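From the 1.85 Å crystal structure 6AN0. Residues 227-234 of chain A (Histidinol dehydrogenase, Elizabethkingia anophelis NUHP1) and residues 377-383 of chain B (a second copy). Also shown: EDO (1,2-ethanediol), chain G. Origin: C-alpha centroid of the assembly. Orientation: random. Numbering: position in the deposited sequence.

Chain A, residues 227-234: AQNFGVAI
Chain B (377-383) GYARNYS

Two copies of histidinol dehydrogenase meet here through a small contact that buries 244 Å², both sides summed, and rests on one direct hydrogen bond supplemented by bridging waters. In chain A, a turn is closed by hydrogen bonds from Phe A230 N to Ala A227 O (2.9 Å) and from Gly A231 N to Gln A228 O (3.1 Å), after which the backbone extends through Val A232 (phi/psi -86/147) into a strand at Ala A233 and Ile A234. Chain B offers a short 3-10 segment, 378-380, followed by Asn B381 and then an extended exit through Tyr B382 and Ser B383. In register, the CA of Gly A231 lies 7.6 Å from the CA of Tyr B378, and the CA of Ala A233 lies 6.4 Å from the CA of Asn B381, so the pairing advances in the same sense along both chains.

Gly B377 opens the chain B stretch at phi/psi 90/-2, where a CB would be jammed against the preceding carbonyl and would also clash with Arg B380 NH1. Its own carbonyl O accepts from Arg B380 N at 3.0 Å, closing the turn.

The CA-to-CB bond of Tyr B378 (chi1 -77°, m; chi2 -67°) points sideways, but the ring end comes nearer to chain A, with OH 3.6 Å from Gly A231 CA. Glycine suits position A231: at phi/psi 105/-9 a CB would be jammed against the preceding carbonyl O, and it would be crowded by C1 of a bound 1,2-ethanediol. The diol places C1 over one face of the tyrosine ring, 3.6 Å from Tyr B378 CE1. A water links the partners further, lying 3.0 Å from Tyr B378 OH and donating to Gln A228 O at 2.6 Å. Tyr B378 O, meanwhile, accepts from both Asn B381 N (3.1 Å) and Tyr B382 N (2.9 Å).

Ala B379 is buried, out of reach of chain A. Arg B380 (m, t, t; chi4 115°) makes no direct contact either, but its NH1 donates to O2 of the diol at 3.0 Å, helping to hold the small molecule beside the interface.

Asn B381 supplies the direct polar link. With phi/psi -144/4, chi1 44° (p) and chi2 13°, its CB points toward chain A and ND2 donates to Gly A231 O at 3.2 Å, with an N-H...O angle of 149°. A short amide suits this buried site: it delivers a donor to a backbone carbonyl without carrying charge.

At Tyr B382 the backbone becomes extended (-132/161), with chi1 -68° (m) and chi2 -98°. Its CA-to-CB bond points sideways, but the ring end reaches Ala A233, whose CB points toward chain B and packs 4.0 Å from Tyr B382 CE2. A small methyl lets the strand backbone approach the ring, which it meets obliquely. The phenol hydroxyl engages two waters. One, 2.8 Å from Tyr B382 OH, donates to Gln A228 OE1 (3.0 Å) and accepts from Ile A234 N (2.9 Å); the other, 2.6 Å from Tyr B382 OH, donates to Val A232 O (2.8 Å). Gln A228 (m, t, chi3 118°) is long enough to join this network. Ser B383 then leaves the contact.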

# COMPACT_ATOMS: atom_id res chain seq x y z
N ALA A 227 -11.95 8.15 -5.25
CA ALA A 227 -10.85 8.78 -5.97
C ALA A 227 -9.85 7.75 -6.48
O ALA A 227 -9.24 7.94 -7.53
CB ALA A 227 -10.13 9.79 -5.08
N GLN A 228 -9.64 6.66 -5.73
CA GLN A 228 -8.79 5.57 -6.21
C GLN A 228 -9.13 5.12 -7.62
O GLN A 228 -8.25 4.76 -8.40
CB GLN A 228 -8.90 4.38 -5.27
CG GLN A 228 -8.06 4.47 -4.04
CD GLN A 228 -8.15 3.19 -3.23
OE1 GLN A 228 -7.15 2.50 -3.03
NE2 GLN A 228 -9.35 2.87 -2.76
N ASN A 229 -10.42 5.12 -7.97
CA ASN A 229 -10.83 4.64 -9.28
C ASN A 229 -10.46 5.60 -10.40
O ASN A 229 -10.65 5.26 -11.58
CB ASN A 229 -12.33 4.37 -9.27
CG ASN A 229 -12.75 3.51 -8.09
OD1 ASN A 229 -11.96 2.71 -7.58
ND2 ASN A 229 -13.98 3.68 -7.65
N PHE A 230 -9.97 6.80 -10.08
CA PHE A 230 -9.49 7.73 -11.08
C PHE A 230 -7.97 7.84 -11.08
O PHE A 230 -7.41 8.79 -11.64
CB PHE A 230 -10.15 9.10 -10.88
CG PHE A 230 -11.64 9.04 -11.02
CD1 PHE A 230 -12.23 9.10 -12.28
CD2 PHE A 230 -12.46 8.89 -9.91
CE1 PHE A 230 -13.61 9.03 -12.42
CE2 PHE A 230 -13.84 8.81 -10.04
CZ PHE A 230 -14.41 8.88 -11.30
N GLY A 231 -7.28 6.90 -10.44
CA GLY A 231 -5.84 6.77 -10.58
C GLY A 231 -5.02 7.23 -9.40
O GLY A 231 -3.81 7.00 -9.40
N VAL A 232 -5.60 7.89 -8.40
CA VAL A 232 -4.80 8.38 -7.27
C VAL A 232 -4.65 7.27 -6.24
O VAL A 232 -5.54 6.42 -6.09
CB VAL A 232 -5.44 9.66 -6.67
CG1 VAL A 232 -6.68 9.33 -5.88
CG2 VAL A 232 -4.45 10.43 -5.82
N ALA A 233 -3.50 7.24 -5.54
CA ALA A 233 -3.32 6.34 -4.41
C ALA A 233 -3.79 7.02 -3.13
O ALA A 233 -3.80 8.25 -3.04
CB ALA A 233 -1.85 5.92 -4.27
N ILE A 234 -4.18 6.23 -2.12
CA ILE A 234 -4.49 6.79 -0.81
C ILE A 234 -3.71 6.06 0.27
O ILE A 234 -3.19 4.96 0.05
CB ILE A 234 -6.01 6.75 -0.51
CG1 ILE A 234 -6.51 5.31 -0.37
CG2 ILE A 234 -6.77 7.52 -1.61
CD1 ILE A 234 -7.98 5.22 0.04
N GLY B 377 0.96 3.58 -15.80
CA GLY B 377 1.34 4.77 -15.07
C GLY B 377 1.27 4.65 -13.57
O GLY B 377 1.63 5.60 -12.87
N TYR B 378 0.83 3.50 -13.04
CA TYR B 378 0.82 3.33 -11.60
C TYR B 378 2.22 3.24 -11.01
O TYR B 378 2.36 3.21 -9.78
CB TYR B 378 0.00 2.10 -11.22
CG TYR B 378 -1.48 2.41 -11.30
CD1 TYR B 378 -2.07 3.31 -10.42
CD2 TYR B 378 -2.28 1.83 -12.28
CE1 TYR B 378 -3.42 3.60 -10.48
CE2 TYR B 378 -3.65 2.14 -12.36
CZ TYR B 378 -4.20 3.02 -11.45
OH TYR B 378 -5.54 3.32 -11.51
N ALA B 379 3.27 3.20 -11.84
CA ALA B 379 4.61 3.33 -11.26
C ALA B 379 4.83 4.72 -10.66
O ALA B 379 5.80 4.90 -9.91
CB ALA B 379 5.68 3.02 -12.31
N ARG B 380 3.93 5.68 -10.92
CA ARG B 380 4.01 6.98 -10.25
C ARG B 380 3.72 6.89 -8.76
O ARG B 380 4.12 7.79 -8.01
CB ARG B 380 3.03 7.98 -10.87
CG ARG B 380 3.32 8.24 -12.33
CD ARG B 380 2.31 9.20 -12.97
NE ARG B 380 2.53 9.27 -14.42
CZ ARG B 380 1.66 8.85 -15.33
NH1 ARG B 380 0.50 8.36 -14.95
NH2 ARG B 380 1.96 8.94 -16.63
N ASN B 381 2.95 5.88 -8.32
CA ASN B 381 2.51 5.89 -6.93
C ASN B 381 2.45 4.52 -6.29
O ASN B 381 2.04 4.43 -5.12
CB ASN B 381 1.13 6.61 -6.80
CG ASN B 381 0.11 6.22 -7.91
OD1 ASN B 381 0.29 5.26 -8.64
ND2 ASN B 381 -0.98 6.97 -7.99
N TYR B 382 2.88 3.46 -6.96
CA TYR B 382 2.96 2.13 -6.36
C TYR B 382 4.31 1.52 -6.68
O TYR B 382 4.97 1.92 -7.64
CB TYR B 382 1.87 1.18 -6.90
CG TYR B 382 0.47 1.53 -6.48
CD1 TYR B 382 -0.14 0.90 -5.39
CD2 TYR B 382 -0.26 2.50 -7.18
CE1 TYR B 382 -1.45 1.21 -5.00
CE2 TYR B 382 -1.57 2.82 -6.80
CZ TYR B 382 -2.15 2.17 -5.71
OH TYR B 382 -3.44 2.48 -5.32
N SER B 383 4.68 0.50 -5.89
CA SER B 383 5.84 -0.34 -6.15
C SER B 383 5.41 -1.68 -6.71
O SER B 383 4.25 -2.08 -6.61
CB SER B 383 6.66 -0.59 -4.87
OG SER B 383 7.03 0.62 -4.22
C1 EDO G . -2.60 6.56 -12.41
O1 EDO G . -2.30 5.98 -13.68
C2 EDO G . -1.31 6.99 -11.72
O2 EDO G . -0.87 8.23 -12.29
O HOH W 1 -4.36 3.46 -2.91
O HOH W 2 -6.62 2.71 -8.79
O HOH W 3 -4.93 3.82 -7.00